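Local coordinates for uncharacterized SnoaL-like protein (Burkholderia thailandensis E264, PDB 3H3H) that is of unknown function but belongs to the SnoaL-like proteins of the NTF2 superfamily, whose cone-shaped fold commonly encloses a ligand-binding or catalytic pocket, at residues 32-38 with 112-116; 13-17 with 103-107. All coordinates share one frame; numbering follows the deposited sequence. Where two conformers were deposited one is given.

Contact 1 (32-38 with 112-116); sequences HYADGFE and RVVKA
R112 lies across the Y33-A34 peptide. Its CB packs against H32 O and A34 N, CD comes up to Y33 O, and a bend at chi3 (-67°) then lays the guanidinium flat over that carbonyl: Y33 O sits 3.0 Å above the plane, over its centre. Contact through the face gives no hydrogen bond here; Y33 O is instead bonded to K58, and R112 NH2 to S31 O. At the tip, R112 NH1 is 3.0 Å from each of two waters, one donating to D35 OD1 and the other accepting from D35 N.

The backbones run parallel in two short ladders. V113 N gives a nearly straight bond (168°) to a lone pair of H32 O, and A34 N donates to V113 O at 2.8 Å, from above the carbonyl plane. Past the type II turn from A34 to F37, E38 N binds V114 O, and A116 N approaches E38 O at 2.8 Å, nearly along the C=O axis. Y33 and V113 point the same way into the interior, with CD2 of Y33 3.7 Å from V113 CB. On the other face, in the conformer of E38 described, OE1 comes to 4.0 Å from K115 NZ, a long and doubtful salt bridge. V114 and K115, both opposite H106, make a classic beta bulge, a kink in the curved sheet of this NTF2-like fold.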
loop_
_atom_site.group_PDB
_atom_site.type_symbol
_atom_site.label_atom_id
_atom_site.label_comp_id
_atom_site.label_asym_id
_atom_site.label_seq_id
_atom_site.Cartn_x
_atom_site.Cartn_y
_atom_site.Cartn_z
ATOM N N HIS B 32 -7.186 -7.257 -15.543
ATOM C CA HIS B 32 -5.994 -6.709 -15.021
ATOM C C HIS B 32 -5.268 -7.674 -14.079
ATOM O O HIS B 32 -4.205 -7.337 -13.620
ATOM C CB HIS B 32 -6.300 -5.443 -14.243
ATOM C CG HIS B 32 -6.775 -4.354 -15.146
ATOM N ND1 HIS B 32 -5.928 -3.715 -16.037
ATOM C CD2 HIS B 32 -8.030 -3.924 -15.433
ATOM C CE1 HIS B 32 -6.638 -2.866 -16.763
ATOM N NE2 HIS B 32 -7.914 -2.985 -16.433
ATOM N N TYR B 33 -5.913 -8.787 -13.768
ATOM C CA TYR B 33 -5.426 -9.705 -12.720
ATOM C C TYR B 33 -4.932 -11.001 -13.322
ATOM O O TYR B 33 -5.483 -11.496 -14.301
ATOM C CB TYR B 33 -6.548 -9.980 -11.716
ATOM C CG TYR B 33 -6.975 -8.770 -10.886
ATOM C CD1 TYR B 33 -7.837 -7.795 -11.413
ATOM C CD2 TYR B 33 -6.490 -8.554 -9.612
ATOM C CE1 TYR B 33 -8.199 -6.725 -10.703
ATOM C CE2 TYR B 33 -6.853 -7.486 -8.872
ATOM C CZ TYR B 33 -7.720 -6.542 -9.408
ATOM O OH TYR B 33 -8.204 -5.473 -8.688
ATOM N N ALA B 34 -3.893 -11.540 -12.702
ATOM C CA ALA B 34 -3.343 -12.825 -13.036
ATOM C C ALA B 34 -4.227 -13.968 -12.499
ATOM O O ALA B 34 -4.974 -13.786 -11.551
ATOM C CB ALA B 34 -1.939 -12.953 -12.443
ATOM N N ASP B 35 -4.175 -15.117 -13.163
ATOM C CA ASP B 35 -4.824 -16.284 -12.617
ATOM C C ASP B 35 -4.275 -16.541 -11.216
ATOM O O ASP B 35 -3.071 -16.428 -10.959
ATOM C CB ASP B 35 -4.570 -17.506 -13.498
ATOM C CG ASP B 35 -5.252 -17.395 -14.867
ATOM O OD1 ASP B 35 -6.301 -16.782 -14.978
ATOM O OD2 ASP B 35 -4.726 -17.981 -15.824
ATOM N N GLY B 36 -5.183 -16.907 -10.315
ATOM C CA GLY B 36 -4.820 -17.225 -8.986
ATOM C C GLY B 36 -4.348 -16.075 -8.139
ATOM O O GLY B 36 -3.718 -16.282 -7.116
ATOM N N PHE B 37 -4.681 -14.858 -8.527
ATOM C CA PHE B 37 -4.269 -13.711 -7.707
ATOM C C PHE B 37 -4.825 -13.756 -6.299
ATOM O O PHE B 37 -5.946 -14.259 -6.032
ATOM C CB PHE B 37 -4.655 -12.385 -8.378
ATOM C CG PHE B 37 -6.088 -12.003 -8.242
ATOM C CD1 PHE B 37 -7.047 -12.490 -9.144
ATOM C CD2 PHE B 37 -6.485 -11.074 -7.312
ATOM C CE1 PHE B 37 -8.360 -12.105 -9.032
ATOM C CE2 PHE B 37 -7.809 -10.710 -7.198
ATOM C CZ PHE B 37 -8.736 -11.208 -8.075
ATOM N N GLU B 38 -4.034 -13.211 -5.383
ATOM C CA GLU B 38 -4.407 -13.165 -3.992
ATOM C C GLU B 38 -5.014 -11.825 -3.709
ATOM O O GLU B 38 -4.457 -10.800 -4.109
ATOM C CB GLU B 38 -3.176 -13.316 -3.118
ATOM C CG GLU B 38 -2.490 -14.639 -3.203
ATOM C CD GLU B 38 -1.249 -14.637 -2.326
ATOM O OE1 GLU B 38 -1.419 -14.695 -1.099
ATOM O OE2 GLU B 38 -0.121 -14.529 -2.863
ATOM N N ARG B 112 0.319 -8.324 -14.923
ATOM C CA ARG B 112 -0.973 -8.401 -14.310
ATOM C C ARG B 112 -0.803 -8.551 -12.805
ATOM O O ARG B 112 0.279 -8.873 -12.308
ATOM C CB ARG B 112 -1.798 -9.523 -14.899
ATOM C CG ARG B 112 -2.000 -9.331 -16.354
ATOM C CD ARG B 112 -3.248 -9.921 -16.820
ATOM N NE ARG B 112 -3.267 -11.358 -16.742
ATOM C CZ ARG B 112 -4.330 -12.071 -17.104
ATOM N NH1 ARG B 112 -4.278 -13.382 -17.018
ATOM N NH2 ARG B 112 -5.452 -11.465 -17.546
ATOM N N VAL B 113 -1.876 -8.256 -12.085
ATOM C CA VAL B 113 -1.861 -8.215 -10.641
ATOM C C VAL B 113 -1.891 -9.632 -10.081
ATOM O O VAL B 113 -2.815 -10.419 -10.375
ATOM C CB VAL B 113 -3.032 -7.435 -10.089
ATOM C CG1 VAL B 113 -3.015 -7.465 -8.502
ATOM C CG2 VAL B 113 -3.012 -6.003 -10.566
ATOM N N VAL B 114 -0.869 -9.956 -9.305
ATOM C CA VAL B 114 -0.776 -11.274 -8.685
ATOM C C VAL B 114 -1.224 -11.227 -7.233
ATOM O O VAL B 114 -1.531 -12.262 -6.648
ATOM C CB VAL B 114 0.642 -11.842 -8.807
ATOM C CG1 VAL B 114 0.974 -12.081 -10.268
ATOM C CG2 VAL B 114 1.722 -11.000 -8.084
ATOM N N LYS B 115 -1.199 -10.024 -6.630
ATOM C CA LYS B 115 -1.556 -9.865 -5.234
ATOM C C LYS B 115 -2.070 -8.428 -5.024
ATOM O O LYS B 115 -1.414 -7.487 -5.442
ATOM C CB LYS B 115 -0.386 -10.123 -4.287
ATOM C CG LYS B 115 -0.755 -10.077 -2.835
ATOM C CD LYS B 115 0.438 -10.520 -1.979
ATOM C CE LYS B 115 0.101 -10.669 -0.509
ATOM N NZ LYS B 115 0.914 -11.739 0.158
ATOM N N ALA B 116 -3.185 -8.277 -4.356
ATOM C CA ALA B 116 -3.723 -6.947 -4.047
ATOM C C ALA B 116 -4.162 -6.942 -2.618
ATOM O O ALA B 116 -4.623 -7.958 -2.121
ATOM C CB ALA B 116 -4.870 -6.531 -4.987
HETATM O O HOH W 1 -6.818 -14.852 -16.676
HETATM O O HOH W 2 -2.465 -15.286 -15.475
HETATM O O HOH W 3 0.329 -13.769 -5.342
#

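Contact 2 (13-17 with 103-107); sequences FSREW and EVFHF
With chi1 of 170° in F13 and -173° in W17, each ring swings anti to its backbone N, off the helix and onto the face of the sheet that strand 103-107 turns toward it. There they meet F105 and F107, whose CG atoms lie anti to the carbonyl carbon, and the four rings form an aromatic cluster between the long N-terminal helix 7-22 and the curved sheet of the NTF2-like cone. The side chains span the gap between segment axes that come no closer than 12.2 Å.

Three T-shaped pairs run through the cluster. F107 directs its edge at F13, with CZ over the centre of the ring and the two planes almost perpendicular. F13 in turn presents its own edge, at CE2, to a face of F105, 3.7 Å from F105 CD1. F105 then offers its far edge to the indole: its CZ lies 3.5 Å from W17 CE2, above the plane and displaced toward the rim. F13 and F105 thus each serve as edge donor in one pair and as face acceptor in another.

I91 of the neighbouring strand touches both F13 and F105, and F9 meets F107 edge-to-face. Polar groups lie at the W17 end. W17 NE1 is hydrogen-bonded to Y33 OH, while the carboxylate of E103, close to a bound unidentified ligand, is bonded through OE2 to Y93 OH. The other carboxylate oxygen, E103 OE1, rests 3.5 Å from W17 CZ2, with the carboxylate plane turned 77° from that of the indole.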
loop_
_atom_site.group_PDB
_atom_site.type_symbol
_atom_site.label_atom_id
_atom_site.label_comp_id
_atom_site.label_asym_id
_atom_site.label_seq_id
_atom_site.Cartn_x
_atom_site.Cartn_y
_atom_site.Cartn_z
ATOM N N PHE B 13 -2.518 2.017 -15.622
ATOM C CA PHE B 13 -3.161 0.970 -14.864
ATOM C C PHE B 13 -4.254 1.592 -13.989
ATOM O O PHE B 13 -5.374 1.094 -13.871
ATOM C CB PHE B 13 -2.166 0.204 -13.977
ATOM C CG PHE B 13 -2.828 -0.726 -13.003
ATOM C CD1 PHE B 13 -3.331 -1.931 -13.415
ATOM C CD2 PHE B 13 -2.948 -0.379 -11.678
ATOM C CE1 PHE B 13 -4.009 -2.752 -12.530
ATOM C CE2 PHE B 13 -3.616 -1.242 -10.762
ATOM C CZ PHE B 13 -4.133 -2.382 -11.192
ATOM N N SER B 14 -3.908 2.632 -13.255
ATOM C CA SER B 14 -4.873 3.268 -12.358
ATOM C C SER B 14 -6.126 3.774 -13.111
ATOM O O SER B 14 -7.240 3.579 -12.678
ATOM C CB SER B 14 -4.188 4.402 -11.609
ATOM O OG SER B 14 -3.117 3.916 -10.845
ATOM N N ARG B 15 -5.924 4.442 -14.231
ATOM C CA ARG B 15 -7.042 4.965 -14.999
ATOM C C ARG B 15 -7.917 3.839 -15.549
ATOM O O ARG B 15 -9.140 3.954 -15.548
ATOM C CB ARG B 15 -6.540 5.886 -16.126
ATOM C CG ARG B 15 -7.633 6.450 -17.027
ATOM C CD ARG B 15 -8.113 7.868 -16.680
ATOM N NE ARG B 15 -8.874 8.395 -17.798
ATOM C CZ ARG B 15 -8.368 9.192 -18.737
ATOM N NH1 ARG B 15 -9.130 9.606 -19.740
ATOM N NH2 ARG B 15 -7.103 9.580 -18.668
ATOM N N GLU B 16 -7.318 2.737 -15.996
ATOM C CA GLU B 16 -8.114 1.632 -16.513
ATOM C C GLU B 16 -8.828 0.945 -15.373
ATOM O O GLU B 16 -9.984 0.617 -15.525
ATOM C CB GLU B 16 -7.271 0.625 -17.298
ATOM C CG GLU B 16 -6.658 1.228 -18.495
ATOM C CD GLU B 16 -5.759 0.264 -19.278
ATOM O OE1 GLU B 16 -5.427 -0.834 -18.813
ATOM O OE2 GLU B 16 -5.323 0.643 -20.364
ATOM N N TRP B 17 -8.156 0.745 -14.229
ATOM C CA TRP B 17 -8.752 0.013 -13.121
ATOM C C TRP B 17 -9.912 0.805 -12.547
ATOM O O TRP B 17 -10.990 0.258 -12.320
ATOM C CB TRP B 17 -7.699 -0.228 -12.006
ATOM C CG TRP B 17 -8.151 -1.082 -10.930
ATOM C CD1 TRP B 17 -8.067 -2.453 -10.850
ATOM C CD2 TRP B 17 -8.625 -0.639 -9.672
ATOM N NE1 TRP B 17 -8.589 -2.881 -9.653
ATOM C CE2 TRP B 17 -8.858 -1.787 -8.877
ATOM C CE3 TRP B 17 -8.905 0.618 -9.142
ATOM C CZ2 TRP B 17 -9.386 -1.708 -7.590
ATOM C CZ3 TRP B 17 -9.379 0.689 -7.828
ATOM C CH2 TRP B 17 -9.638 -0.454 -7.084
ATOM N N GLU B 103 -5.323 0.832 -2.109
ATOM C CA GLU B 103 -5.189 -0.514 -2.569
ATOM C C GLU B 103 -3.832 -0.674 -3.193
ATOM O O GLU B 103 -3.454 0.079 -4.074
ATOM C CB GLU B 103 -6.346 -0.841 -3.551
ATOM C CG GLU B 103 -6.716 -2.271 -3.655
ATOM C CD GLU B 103 -8.216 -2.463 -3.811
ATOM O OE1 GLU B 103 -8.619 -3.364 -4.561
ATOM O OE2 GLU B 103 -9.018 -1.660 -3.289
ATOM N N VAL B 104 -3.109 -1.701 -2.757
ATOM C CA VAL B 104 -1.779 -1.963 -3.236
ATOM C C VAL B 104 -1.862 -3.171 -4.166
ATOM O O VAL B 104 -2.432 -4.233 -3.789
ATOM C CB VAL B 104 -0.849 -2.285 -2.095
ATOM C CG1 VAL B 104 0.526 -2.588 -2.648
ATOM C CG2 VAL B 104 -0.759 -1.058 -1.102
ATOM N N PHE B 105 -1.252 -3.015 -5.353
ATOM C CA PHE B 105 -1.274 -4.049 -6.354
ATOM C C PHE B 105 0.118 -4.459 -6.709
ATOM O O PHE B 105 0.940 -3.637 -7.154
ATOM C CB PHE B 105 -1.927 -3.526 -7.618
ATOM C CG PHE B 105 -3.303 -2.943 -7.417
ATOM C CD1 PHE B 105 -3.493 -1.604 -7.061
ATOM C CD2 PHE B 105 -4.437 -3.710 -7.632
ATOM C CE1 PHE B 105 -4.747 -1.101 -6.884
ATOM C CE2 PHE B 105 -5.720 -3.185 -7.460
ATOM C CZ PHE B 105 -5.884 -1.890 -7.089
ATOM N N HIS B 106 0.418 -5.728 -6.517
ATOM C CA HIS B 106 1.683 -6.293 -6.887
ATOM C C HIS B 106 1.550 -6.980 -8.216
ATOM O O HIS B 106 0.582 -7.693 -8.472
ATOM C CB HIS B 106 2.146 -7.304 -5.891
ATOM C CG HIS B 106 2.444 -6.717 -4.564
ATOM N ND1 HIS B 106 3.711 -6.307 -4.194
ATOM C CD2 HIS B 106 1.617 -6.418 -3.531
ATOM C CE1 HIS B 106 3.652 -5.801 -2.974
ATOM N NE2 HIS B 106 2.401 -5.866 -2.542
ATOM N N PHE B 107 2.540 -6.750 -9.072
ATOM C CA PHE B 107 2.460 -7.267 -10.446
ATOM C C PHE B 107 3.416 -8.407 -10.685
ATOM O O PHE B 107 4.488 -8.440 -10.093
ATOM C CB PHE B 107 2.754 -6.184 -11.464
ATOM C CG PHE B 107 1.698 -5.153 -11.504
ATOM C CD1 PHE B 107 1.671 -4.127 -10.535
ATOM C CD2 PHE B 107 0.651 -5.282 -12.390
ATOM C CE1 PHE B 107 0.621 -3.214 -10.544
ATOM C CE2 PHE B 107 -0.390 -4.370 -12.381
ATOM C CZ PHE B 107 -0.393 -3.373 -11.463
#

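Centred about 10 Å apart, the two contacts belong to one mixed sheet, in which strands 100-107 and 113-121 are antiparallel neighbours. Their segments alternate along the chain: 13-17 comes first, in helix 7-22, then 32-38, then 103-107, and after a short turn 112-116. Contact 1 adds the parallel strand 37-40 to the sheet, whereas contact 2 seats the helix on its inner face. They meet directly through K115 O and H106 N, 2.8 Å apart and probably hydrogen-bonded. The Y33 and E103 side chains each lie near bound unidentified ligand, which is consistent with the two contacts together shaping the pocket of the cone.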